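Local coordinates for protein cellobiose 2-epimerase (Caldibacillus thermoamylovorans, PDB 5ZHB) that catalyses the reversible C2 epimerisation of the reducing-end sugar of cellobiose, giving 4-O-β-D-glucosyl-D-mannose, at residues 10-15 / 380-385; 195-200 / 260-265; 211-216 / 256-261; 337-342 / 350-355. All coordinates share one frame; numbering follows the deposited sequence.

Interaction 1 of 4, residues 10-15 / 380-385; sequences NELETH and FCLEFI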
# COMPACT_ATOMS: atom_id res chain seq x y z
N ASN A 10 2.47 -17.34 -12.14
CA ASN A 10 1.94 -18.60 -11.63
C ASN A 10 1.48 -18.42 -10.18
O ASN A 10 0.40 -18.88 -9.82
CB ASN A 10 2.98 -19.69 -11.80
CG ASN A 10 2.58 -20.99 -11.15
OD1 ASN A 10 3.18 -21.41 -10.15
ND2 ASN A 10 1.56 -21.62 -11.68
N GLU A 11 2.31 -17.77 -9.36
CA GLU A 11 1.98 -17.56 -7.95
C GLU A 11 0.69 -16.75 -7.86
O GLU A 11 -0.23 -17.13 -7.12
CB GLU A 11 3.15 -16.99 -7.14
CG GLU A 11 2.83 -16.65 -5.68
CD GLU A 11 2.33 -17.80 -4.81
OE1 GLU A 11 2.60 -18.97 -5.17
OE2 GLU A 11 1.66 -17.54 -3.79
N LEU A 12 0.60 -15.72 -8.69
CA LEU A 12 -0.55 -14.83 -8.66
C LEU A 12 -1.83 -15.57 -9.04
O LEU A 12 -2.81 -15.52 -8.32
CB LEU A 12 -0.33 -13.64 -9.58
CG LEU A 12 -1.50 -12.68 -9.72
CD1 LEU A 12 -1.87 -12.09 -8.36
CD2 LEU A 12 -1.14 -11.60 -10.71
N GLU A 13 -1.81 -16.22 -10.21
CA GLU A 13 -3.02 -16.76 -10.82
C GLU A 13 -3.41 -18.10 -10.20
O GLU A 13 -4.59 -18.41 -10.19
CB GLU A 13 -2.81 -16.87 -12.33
CG GLU A 13 -2.67 -15.50 -12.99
CD GLU A 13 -2.96 -15.45 -14.48
OE1 GLU A 13 -2.06 -15.86 -15.25
OE2 GLU A 13 -4.08 -15.01 -14.86
N THR A 14 -2.46 -18.88 -9.69
CA THR A 14 -2.82 -20.21 -9.20
C THR A 14 -2.91 -20.27 -7.68
O THR A 14 -3.44 -21.26 -7.17
CB THR A 14 -1.89 -21.31 -9.73
OG1 THR A 14 -0.64 -21.26 -9.05
CG2 THR A 14 -1.70 -21.27 -11.24
N HIS A 15 -2.39 -19.27 -6.93
CA HIS A 15 -2.35 -19.37 -5.47
C HIS A 15 -3.02 -18.13 -4.87
O HIS A 15 -4.00 -18.28 -4.14
CB HIS A 15 -0.91 -19.65 -5.01
CG HIS A 15 -0.75 -19.95 -3.56
ND1 HIS A 15 -1.58 -20.81 -2.87
CD2 HIS A 15 0.18 -19.55 -2.69
CE1 HIS A 15 -1.16 -20.88 -1.61
NE2 HIS A 15 -0.08 -20.12 -1.49
N PHE A 380 2.93 -6.62 -6.63
CA PHE A 380 4.28 -7.03 -6.96
C PHE A 380 4.29 -7.92 -8.21
O PHE A 380 5.07 -7.65 -9.14
CB PHE A 380 4.96 -7.65 -5.73
CG PHE A 380 5.78 -8.90 -6.01
CD1 PHE A 380 7.01 -8.83 -6.67
CD2 PHE A 380 5.31 -10.15 -5.61
CE1 PHE A 380 7.76 -9.97 -6.89
CE2 PHE A 380 6.06 -11.29 -5.83
CZ PHE A 380 7.27 -11.20 -6.49
N CYS A 381 3.47 -8.98 -8.24
CA CYS A 381 3.43 -9.87 -9.38
C CYS A 381 3.06 -9.08 -10.64
O CYS A 381 3.72 -9.23 -11.66
CB CYS A 381 2.42 -11.00 -9.16
SG CYS A 381 2.87 -12.11 -7.81
N LEU A 382 2.06 -8.21 -10.55
CA LEU A 382 1.57 -7.43 -11.69
C LEU A 382 2.59 -6.41 -12.21
O LEU A 382 2.70 -6.19 -13.43
CB LEU A 382 0.27 -6.75 -11.30
CG LEU A 382 -0.91 -7.71 -11.05
CD1 LEU A 382 -2.07 -6.95 -10.48
CD2 LEU A 382 -1.32 -8.44 -12.32
N GLU A 383 3.36 -5.81 -11.30
CA GLU A 383 4.37 -4.85 -11.72
C GLU A 383 5.42 -5.52 -12.60
O GLU A 383 5.83 -4.95 -13.62
CB GLU A 383 4.99 -4.24 -10.47
CG GLU A 383 4.22 -3.05 -9.90
CD GLU A 383 4.30 -1.82 -10.80
OE1 GLU A 383 5.40 -1.50 -11.28
OE2 GLU A 383 3.25 -1.18 -10.98
N PHE A 384 5.92 -6.68 -12.17
CA PHE A 384 6.89 -7.43 -12.97
C PHE A 384 6.29 -7.90 -14.29
O PHE A 384 6.91 -7.77 -15.34
CB PHE A 384 7.39 -8.64 -12.21
CG PHE A 384 8.54 -8.29 -11.28
CD1 PHE A 384 9.85 -8.33 -11.74
CD2 PHE A 384 8.31 -7.90 -9.97
CE1 PHE A 384 10.91 -8.08 -10.87
CE2 PHE A 384 9.37 -7.57 -9.13
CZ PHE A 384 10.66 -7.67 -9.57
N ILE A 385 5.08 -8.43 -14.25
CA ILE A 385 4.43 -8.82 -15.50
C ILE A 385 4.42 -7.66 -16.51
O ILE A 385 4.74 -7.84 -17.69
CB ILE A 385 3.02 -9.36 -15.20
CG1 ILE A 385 3.07 -10.72 -14.48
CG2 ILE A 385 2.21 -9.42 -16.50
CD1 ILE A 385 1.79 -11.13 -13.76
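Leu12 on helix 2-21 packs against Cys381, Leu382 and Ile385 on helix 375-387. The contact joins the first and last helices of the chain and so closes the circle of the (alpha/alpha)6 barrel expected of the N-acylglucosamine 2-epimerase family. The axes of the two short helical segments approach to 9.8 Å and their N-to-C directions differ by 131°, so the helices run roughly antiparallel but well splayed. Only 167 Å² is buried in total, nearly half of it on Leu12.

Along 10-15, Glu11 starts toward the other helix, but its carboxylate turns away. Leu12 makes the direct contact in two steps. Its CB lies 3.8 Å from Cys381 CB, where the CA atoms of Leu12 and Cys381 come to 6.4 Å of each other, and 4.0 Å from Cys381 SG. Farther out, with CG anti to the backbone N (chi1 176°), one methyl extends across the gap: Leu12 CD2 stands 3.6 Å from Leu382 CD2, the two side chains meeting at about a right angle, and 4.3 Å from Ile385 CD1. Helix 49-66 covers this apolar patch, with Leu66 on Leu12, Ala61 on Leu382 and Val65 on Ile385. Glu13 faces elsewhere and forms salt bridges with Arg9 and Lys68. One turn on from Asn10, where the helix widens to a pi-type turn at 12-15, Thr14 bonds back twice to one carbonyl: Thr14 OG1 lies 2.7 Å from Asn10 O, and Thr14 N reaches that oxygen from the opposite face of its plane.

Interaction 2 of 4, residues 195-200 / 260-265; sequences NLYRVW and KVTGNN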
# COMPACT_ATOMS: atom_id res chain seq x y z
N ASN A 195 -2.45 7.70 -9.39
CA ASN A 195 -3.42 6.89 -10.12
C ASN A 195 -4.57 7.76 -10.64
O ASN A 195 -5.11 7.49 -11.74
CB ASN A 195 -3.86 5.69 -9.29
CG ASN A 195 -4.02 4.43 -10.10
OD1 ASN A 195 -3.17 4.11 -10.94
ND2 ASN A 195 -5.11 3.71 -9.88
N LEU A 196 -4.92 8.78 -9.87
CA LEU A 196 -6.00 9.69 -10.24
C LEU A 196 -5.57 10.46 -11.49
O LEU A 196 -6.34 10.60 -12.44
CB LEU A 196 -6.36 10.62 -9.08
CG LEU A 196 -7.49 11.63 -9.33
CD1 LEU A 196 -8.80 10.98 -9.79
CD2 LEU A 196 -7.76 12.44 -8.09
N TYR A 197 -4.30 10.90 -11.52
CA TYR A 197 -3.80 11.71 -12.62
C TYR A 197 -3.74 10.87 -13.90
O TYR A 197 -3.93 11.40 -14.99
CB TYR A 197 -2.46 12.32 -12.24
CG TYR A 197 -2.00 13.35 -13.26
CD1 TYR A 197 -2.45 14.66 -13.20
CD2 TYR A 197 -1.21 12.96 -14.34
CE1 TYR A 197 -2.07 15.58 -14.17
CE2 TYR A 197 -0.79 13.88 -15.29
CZ TYR A 197 -1.24 15.19 -15.20
OH TYR A 197 -0.84 16.07 -16.16
N ARG A 198 -3.51 9.55 -13.78
CA ARG A 198 -3.57 8.66 -14.93
C ARG A 198 -4.94 8.73 -15.59
O ARG A 198 -5.07 8.47 -16.77
CB ARG A 198 -3.31 7.19 -14.57
CG ARG A 198 -1.88 6.88 -14.13
CD ARG A 198 -1.73 5.39 -13.86
NE ARG A 198 -0.34 4.97 -13.68
CZ ARG A 198 0.30 4.78 -12.52
NH1 ARG A 198 -0.35 4.76 -11.35
NH2 ARG A 198 1.60 4.64 -12.55
N VAL A 199 -5.99 9.03 -14.82
CA VAL A 199 -7.35 8.88 -15.32
C VAL A 199 -8.03 10.24 -15.51
O VAL A 199 -9.08 10.31 -16.13
CB VAL A 199 -7.93 7.97 -14.23
CG1 VAL A 199 -9.21 8.46 -13.57
CG2 VAL A 199 -7.99 6.53 -14.70
N TRP A 200 -7.40 11.30 -15.00
CA TRP A 200 -7.94 12.64 -14.92
C TRP A 200 -6.75 13.60 -14.87
O TRP A 200 -6.21 13.86 -13.79
CB TRP A 200 -8.85 12.82 -13.70
CG TRP A 200 -9.52 14.16 -13.56
CD1 TRP A 200 -10.27 14.81 -14.51
CD2 TRP A 200 -9.52 15.02 -12.40
NE1 TRP A 200 -10.73 16.01 -14.01
CE2 TRP A 200 -10.28 16.17 -12.72
CE3 TRP A 200 -8.95 14.93 -11.11
CZ2 TRP A 200 -10.48 17.21 -11.82
CZ3 TRP A 200 -9.15 15.96 -10.22
CH2 TRP A 200 -9.91 17.08 -10.57
N LYS A 260 7.16 9.74 -13.33
CA LYS A 260 6.91 9.32 -14.69
C LYS A 260 5.54 9.80 -15.19
O LYS A 260 5.42 10.26 -16.34
CB LYS A 260 6.97 7.80 -14.85
CG LYS A 260 8.32 7.14 -14.61
CD LYS A 260 8.24 5.66 -14.22
CE LYS A 260 9.56 5.16 -13.77
NZ LYS A 260 9.59 3.79 -13.24
N VAL A 261 4.49 9.66 -14.36
CA VAL A 261 3.13 10.00 -14.76
C VAL A 261 2.99 11.50 -14.99
O VAL A 261 2.21 11.94 -15.83
CB VAL A 261 2.16 9.47 -13.68
CG1 VAL A 261 0.78 10.11 -13.73
CG2 VAL A 261 2.04 7.96 -13.71
N THR A 262 3.75 12.32 -14.26
CA THR A 262 3.63 13.76 -14.41
C THR A 262 4.76 14.39 -15.26
O THR A 262 4.78 15.61 -15.39
CB THR A 262 3.56 14.41 -13.04
OG1 THR A 262 4.79 14.23 -12.34
CG2 THR A 262 2.39 13.90 -12.23
N GLY A 263 5.73 13.62 -15.76
CA GLY A 263 6.78 14.17 -16.61
C GLY A 263 7.77 15.04 -15.83
O GLY A 263 8.37 15.96 -16.37
N ASN A 264 7.96 14.73 -14.55
CA ASN A 264 8.84 15.53 -13.72
C ASN A 264 10.26 14.98 -13.84
O ASN A 264 10.57 13.93 -13.30
CB ASN A 264 8.26 15.59 -12.31
CG ASN A 264 9.10 16.43 -11.37
OD1 ASN A 264 10.30 16.63 -11.56
ND2 ASN A 264 8.49 16.87 -10.29
N ASN A 265 11.15 15.73 -14.52
CA ASN A 265 12.52 15.29 -14.75
C ASN A 265 13.51 16.02 -13.86
O ASN A 265 14.71 16.04 -14.15
CB ASN A 265 12.91 15.44 -16.22
CG ASN A 265 11.92 14.77 -17.12
OD1 ASN A 265 11.27 15.44 -17.92
ND2 ASN A 265 11.78 13.46 -17.00
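The last turns of helix 183-199 and helix 245-262 meet here, with Val261 set between Tyr197 and Arg198. The branches of Val261 divide the work. CG1, anti to the backbone N (chi1 162°), comes to the edge of the phenol ring, 3.5 Å from Tyr197 CD2; CG2 lies over one face of the guanidinium group, 3.5 Å from Arg198 NH2. Thr262 CG2 is a looser neighbour, 4.3 Å from Tyr197 CD2, and its hydroxyl is bonded back to Ala258 O. Both helices belong to the (alpha/alpha)6 barrel, and the second stops in a Schellman motif: Gly263 has a positive phi of 71° and is the first residue to leave helical geometry. Arg198 stretches from CG to NE, which carries its flat group across Val261. Its planar end is held by an amide oxygen and a carboxylate: NH1 donates to Asn195 OD1 at 2.9 Å (N-H...acceptor angle 148°), and NH2 forms a salt bridge with Asp257. A leucine in place of Arg198 would probably leave the Asp257 carboxylate without this cationic mate and Asn195 OD1 without its donor, and uncover one methyl of Val261. Leu205 and Ile209 of helix 203-220 also pack against Tyr197.

Interaction 3 of 4, residues 211-216 / 256-261; sequences NLIDLF and DDALKV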
# COMPACT_ATOMS: atom_id res chain seq x y z
N ASN A 211 3.91 18.99 -5.18
CA ASN A 211 4.03 19.35 -3.79
C ASN A 211 4.41 18.14 -2.92
O ASN A 211 5.34 18.25 -2.11
CB ASN A 211 2.79 20.11 -3.32
CG ASN A 211 2.90 20.56 -1.89
OD1 ASN A 211 3.83 21.28 -1.51
ND2 ASN A 211 1.98 20.11 -1.05
N LEU A 212 3.70 17.01 -3.04
CA LEU A 212 4.04 15.80 -2.27
C LEU A 212 5.47 15.33 -2.52
O LEU A 212 6.20 14.94 -1.58
CB LEU A 212 3.00 14.73 -2.61
CG LEU A 212 1.67 14.87 -1.84
CD1 LEU A 212 0.51 14.27 -2.53
CD2 LEU A 212 1.79 14.25 -0.46
N ILE A 213 5.90 15.39 -3.77
CA ILE A 213 7.25 14.95 -4.11
C ILE A 213 8.27 15.81 -3.40
O ILE A 213 9.23 15.33 -2.80
CB ILE A 213 7.45 14.90 -5.63
CG1 ILE A 213 6.61 13.79 -6.23
CG2 ILE A 213 8.94 14.72 -5.97
CD1 ILE A 213 6.33 13.97 -7.71
N ASP A 214 8.02 17.12 -3.39
CA ASP A 214 8.94 18.06 -2.77
C ASP A 214 8.96 17.90 -1.25
O ASP A 214 10.04 17.92 -0.64
CB ASP A 214 8.65 19.46 -3.28
CG ASP A 214 9.85 20.38 -3.09
OD1 ASP A 214 10.90 20.10 -3.71
OD2 ASP A 214 9.75 21.26 -2.23
N LEU A 215 7.79 17.64 -0.64
CA LEU A 215 7.74 17.31 0.77
C LEU A 215 8.58 16.05 1.05
O LEU A 215 9.30 15.99 2.04
CB LEU A 215 6.29 17.12 1.22
CG LEU A 215 5.41 18.37 1.34
CD1 LEU A 215 3.97 17.97 1.54
CD2 LEU A 215 5.86 19.20 2.50
N PHE A 216 8.44 15.03 0.21
CA PHE A 216 9.28 13.84 0.39
C PHE A 216 10.76 14.23 0.32
O PHE A 216 11.53 13.84 1.21
CB PHE A 216 8.98 12.72 -0.60
CG PHE A 216 7.96 11.76 -0.02
CD1 PHE A 216 8.37 10.76 0.87
CD2 PHE A 216 6.61 11.93 -0.26
CE1 PHE A 216 7.44 9.91 1.44
CE2 PHE A 216 5.68 11.07 0.31
CZ PHE A 216 6.09 10.08 1.17
N ASP A 256 8.89 7.33 -8.00
CA ASP A 256 9.32 7.28 -9.40
C ASP A 256 8.12 7.22 -10.34
O ASP A 256 8.07 7.91 -11.36
CB ASP A 256 10.23 6.09 -9.68
CG ASP A 256 11.17 6.29 -10.87
OD1 ASP A 256 11.36 7.45 -11.26
OD2 ASP A 256 11.65 5.29 -11.40
N ASP A 257 7.12 6.41 -9.99
CA ASP A 257 5.91 6.38 -10.78
C ASP A 257 5.26 7.75 -10.82
O ASP A 257 4.71 8.13 -11.86
CB ASP A 257 4.89 5.37 -10.28
CG ASP A 257 4.94 4.02 -10.95
OD1 ASP A 257 5.94 3.73 -11.64
OD2 ASP A 257 3.96 3.30 -10.82
N ALA A 258 5.33 8.50 -9.72
CA ALA A 258 4.73 9.83 -9.68
C ALA A 258 5.49 10.77 -10.63
O ALA A 258 4.88 11.51 -11.42
CB ALA A 258 4.72 10.35 -8.26
N LEU A 259 6.82 10.67 -10.59
CA LEU A 259 7.68 11.36 -11.55
C LEU A 259 7.31 11.03 -12.99
O LEU A 259 7.17 11.95 -13.80
CB LEU A 259 9.14 11.04 -11.24
CG LEU A 259 9.67 11.58 -9.92
CD1 LEU A 259 11.13 11.13 -9.74
CD2 LEU A 259 9.53 13.08 -9.80
N LYS A 260 7.16 9.74 -13.33
CA LYS A 260 6.91 9.32 -14.69
C LYS A 260 5.54 9.80 -15.19
O LYS A 260 5.42 10.26 -16.34
CB LYS A 260 6.97 7.80 -14.85
CG LYS A 260 8.32 7.14 -14.61
CD LYS A 260 8.24 5.66 -14.22
CE LYS A 260 9.56 5.16 -13.77
NZ LYS A 260 9.59 3.79 -13.24
N VAL A 261 4.49 9.66 -14.36
CA VAL A 261 3.13 10.00 -14.76
C VAL A 261 2.99 11.50 -14.99
O VAL A 261 2.21 11.94 -15.83
CB VAL A 261 2.16 9.47 -13.68
CG1 VAL A 261 0.78 10.11 -13.73
CG2 VAL A 261 2.04 7.96 -13.71
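Ile213 points its longer branch end-on at helix 245-262, where the terminal methyl meets two consecutive residues. CD1 of Ile213 is 4.0 Å from Ala258 CB and 3.9 Å from Leu259 CD2. Two torsions deliver it: CG1 lies anti to the carbonyl carbon (chi1 -69°), and CD1 continues outward (chi2 158°) instead of folding back. Ala258 directs its short CB toward the isoleucine, while Leu259 leaves its helix at a slant and brings only the CD2 branch back to the methyl, the two side chains inclined to each other. The nearest CA atoms, those of Ile213 and Ala258, are 8.0 Å apart, so it is the isoleucine's length that spans most of the distance to the short alanine. This is thin helix-to-helix packing within the (alpha/alpha)6 barrel, 115 Å² in all, every touching residue buried. Tyr269 of helix 267-283 lies against both Ile213 and Leu259, so a third helix covers the joint. Charge is kept to another side of helix 245-262: Lys260 NZ lies 3.1 Å from Asp256 OD2, a salt bridge with a weak hydrogen bond, and makes a long ion pair with Asp257 OD1. Asp256 OD2 is also bridged by Lys322.

Interaction 4 of 4, residues 337-342 / 350-355; sequences DYVKTY and GEWYWS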
# COMPACT_ATOMS: atom_id res chain seq x y z
N ASP A 337 13.74 -16.22 -3.78
CA ASP A 337 14.06 -17.53 -3.21
C ASP A 337 13.68 -17.65 -1.75
O ASP A 337 13.18 -18.68 -1.32
CB ASP A 337 15.54 -17.86 -3.28
CG ASP A 337 15.84 -18.74 -4.48
OD1 ASP A 337 15.25 -19.85 -4.53
OD2 ASP A 337 16.59 -18.27 -5.36
N TYR A 338 13.99 -16.62 -0.97
CA TYR A 338 13.60 -16.62 0.43
C TYR A 338 12.07 -16.75 0.54
O TYR A 338 11.58 -17.53 1.37
CB TYR A 338 14.04 -15.33 1.12
CG TYR A 338 13.66 -15.32 2.58
CD1 TYR A 338 14.51 -15.80 3.57
CD2 TYR A 338 12.42 -14.80 2.96
CE1 TYR A 338 14.13 -15.80 4.90
CE2 TYR A 338 12.03 -14.84 4.28
CZ TYR A 338 12.88 -15.32 5.25
OH TYR A 338 12.42 -15.28 6.54
N VAL A 339 11.35 -15.93 -0.25
CA VAL A 339 9.90 -15.86 -0.21
C VAL A 339 9.28 -17.23 -0.55
O VAL A 339 8.32 -17.66 0.10
CB VAL A 339 9.35 -14.76 -1.13
CG1 VAL A 339 7.84 -14.87 -1.33
CG2 VAL A 339 9.67 -13.37 -0.58
N LYS A 340 9.76 -17.88 -1.61
CA LYS A 340 9.26 -19.20 -1.94
C LYS A 340 9.60 -20.20 -0.84
O LYS A 340 8.78 -21.05 -0.56
CB LYS A 340 9.85 -19.77 -3.22
CG LYS A 340 9.32 -19.09 -4.46
CD LYS A 340 9.85 -19.81 -5.68
CE LYS A 340 11.36 -19.69 -5.75
NZ LYS A 340 11.78 -19.97 -7.13
N THR A 341 10.78 -20.07 -0.21
CA THR A 341 11.19 -21.04 0.79
C THR A 341 10.44 -20.85 2.11
O THR A 341 10.16 -21.86 2.75
CB THR A 341 12.69 -21.05 1.04
OG1 THR A 341 13.21 -21.30 -0.25
CG2 THR A 341 13.12 -22.13 2.02
N TYR A 342 10.19 -19.62 2.57
CA TYR A 342 9.71 -19.41 3.92
C TYR A 342 8.38 -18.68 4.02
O TYR A 342 7.72 -18.83 5.05
CB TYR A 342 10.75 -18.60 4.71
CG TYR A 342 12.10 -19.30 4.84
CD1 TYR A 342 12.25 -20.39 5.69
CD2 TYR A 342 13.21 -18.88 4.12
CE1 TYR A 342 13.46 -21.05 5.81
CE2 TYR A 342 14.44 -19.52 4.25
CZ TYR A 342 14.55 -20.61 5.10
OH TYR A 342 15.74 -21.27 5.26
N GLY A 350 -4.11 -22.05 2.33
CA GLY A 350 -3.21 -20.96 2.70
C GLY A 350 -2.92 -19.98 1.57
O GLY A 350 -3.39 -20.11 0.43
N GLU A 351 -2.14 -18.93 1.91
CA GLU A 351 -1.74 -17.94 0.93
C GLU A 351 -0.28 -17.61 1.22
O GLU A 351 0.59 -18.47 1.12
CB GLU A 351 -2.77 -16.80 1.02
CG GLU A 351 -2.62 -15.68 -0.00
CD GLU A 351 -2.16 -14.30 0.50
OE1 GLU A 351 -2.32 -13.34 -0.27
OE2 GLU A 351 -1.60 -14.20 1.60
N TRP A 352 -0.05 -16.41 1.75
CA TRP A 352 1.24 -16.04 2.29
C TRP A 352 1.11 -15.83 3.80
O TRP A 352 0.14 -15.31 4.34
CB TRP A 352 1.77 -14.76 1.61
CG TRP A 352 2.10 -14.85 0.14
CD1 TRP A 352 1.58 -15.66 -0.82
CD2 TRP A 352 3.11 -14.06 -0.54
NE1 TRP A 352 2.17 -15.44 -2.04
CE2 TRP A 352 3.13 -14.46 -1.89
CE3 TRP A 352 4.01 -13.09 -0.11
CZ2 TRP A 352 3.99 -13.89 -2.82
CZ3 TRP A 352 4.87 -12.53 -1.03
CH2 TRP A 352 4.88 -12.94 -2.36
N TYR A 353 2.17 -16.19 4.52
CA TYR A 353 2.23 -15.82 5.92
C TYR A 353 2.43 -14.32 6.09
O TYR A 353 2.99 -13.65 5.23
CB TYR A 353 3.40 -16.53 6.58
CG TYR A 353 3.37 -18.04 6.51
CD1 TYR A 353 2.34 -18.77 7.10
CD2 TYR A 353 4.45 -18.73 5.96
CE1 TYR A 353 2.34 -20.16 7.04
CE2 TYR A 353 4.47 -20.11 5.92
CZ TYR A 353 3.43 -20.82 6.50
OH TYR A 353 3.51 -22.17 6.45
N TRP A 354 1.95 -13.80 7.22
CA TRP A 354 2.13 -12.41 7.57
C TRP A 354 3.62 -12.11 7.67
O TRP A 354 4.12 -11.12 7.12
CB TRP A 354 1.42 -12.14 8.91
CG TRP A 354 1.51 -10.70 9.35
CD1 TRP A 354 2.64 -10.05 9.76
CD2 TRP A 354 0.45 -9.74 9.47
NE1 TRP A 354 2.38 -8.75 10.07
CE2 TRP A 354 1.03 -8.54 9.95
CE3 TRP A 354 -0.93 -9.79 9.27
CZ2 TRP A 354 0.28 -7.40 10.20
CZ3 TRP A 354 -1.68 -8.67 9.56
CH2 TRP A 354 -1.08 -7.49 10.03
N SER A 355 4.33 -12.95 8.42
CA SER A 355 5.75 -12.74 8.63
C SER A 355 6.43 -14.05 8.99
O SER A 355 5.75 -15.04 9.27
CB SER A 355 6.00 -11.65 9.66
OG SER A 355 5.41 -11.94 10.92
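Apolar contact comes first: Val339 places CG1 over one face of the Trp352 indole, a CH-pi contact with the methyl 4.1 Å from the centroid of the six-membered ring and 28° off its normal. The nearest ring atom is CH2, with Val339 CG1 and Trp352 CH2 3.7 Å apart. Standing anti to the backbone N (chi1 168°), CG1 is the branch that reaches over the ring.

The second kind is an oxygen at a ring edge. Tyr342 O lies close to the plane of the Tyr353 ring, 3.4 Å from Tyr353 CD2, where the slightly positive rim would suit a carbonyl. The phenol of Tyr342 leads away instead and rests on Tyr338.

True hydrogen bonds lie within each segment or lead outward. Trp352 N donates to Glu351 OE2 at 2.7 Å, approaching from above the carboxylate plane, and the same oxygen forms a salt bridge with Lys372. On the five-membered ring, Trp352 NE1 bonds to Glu11 OE2, which is likely to limit how the indole turns beneath the valine. In the helix, Thr341 OG1 donates to Asp337 O at 2.8 Å.

The contact thus ties helix 326-343 to the loop that follows it. Met313 of helix 306-323 also packs on Val339, while Val310 of that helix and Ile16 of helix 2-21 pack on Trp352; the loop then runs into strand 355-356, paired with strand 299-305.

Interactions 1 and 3 are the more buried, though Ile385 at the edge of 1 is partly exposed, and both are purely apolar across the contact; interactions 2 and 4 are partly buried and bring in flat groups, a guanidinium and a phenol in 2, an indole and a phenol in 4. Interactions 2 and 3 share Lys260 and Val261 on helix 245-262, join it to the consecutive helices 183-199 and 203-220, and are bridged by Arg198 with Asp257. Interactions 1 and 4 also touch, through Glu11 with Trp352 and through Phe380 packed on the same indole. The two pairs occupy separate sectors: interactions 2 and 4 have centres 33 Å apart, on opposite sides of the chain's centre.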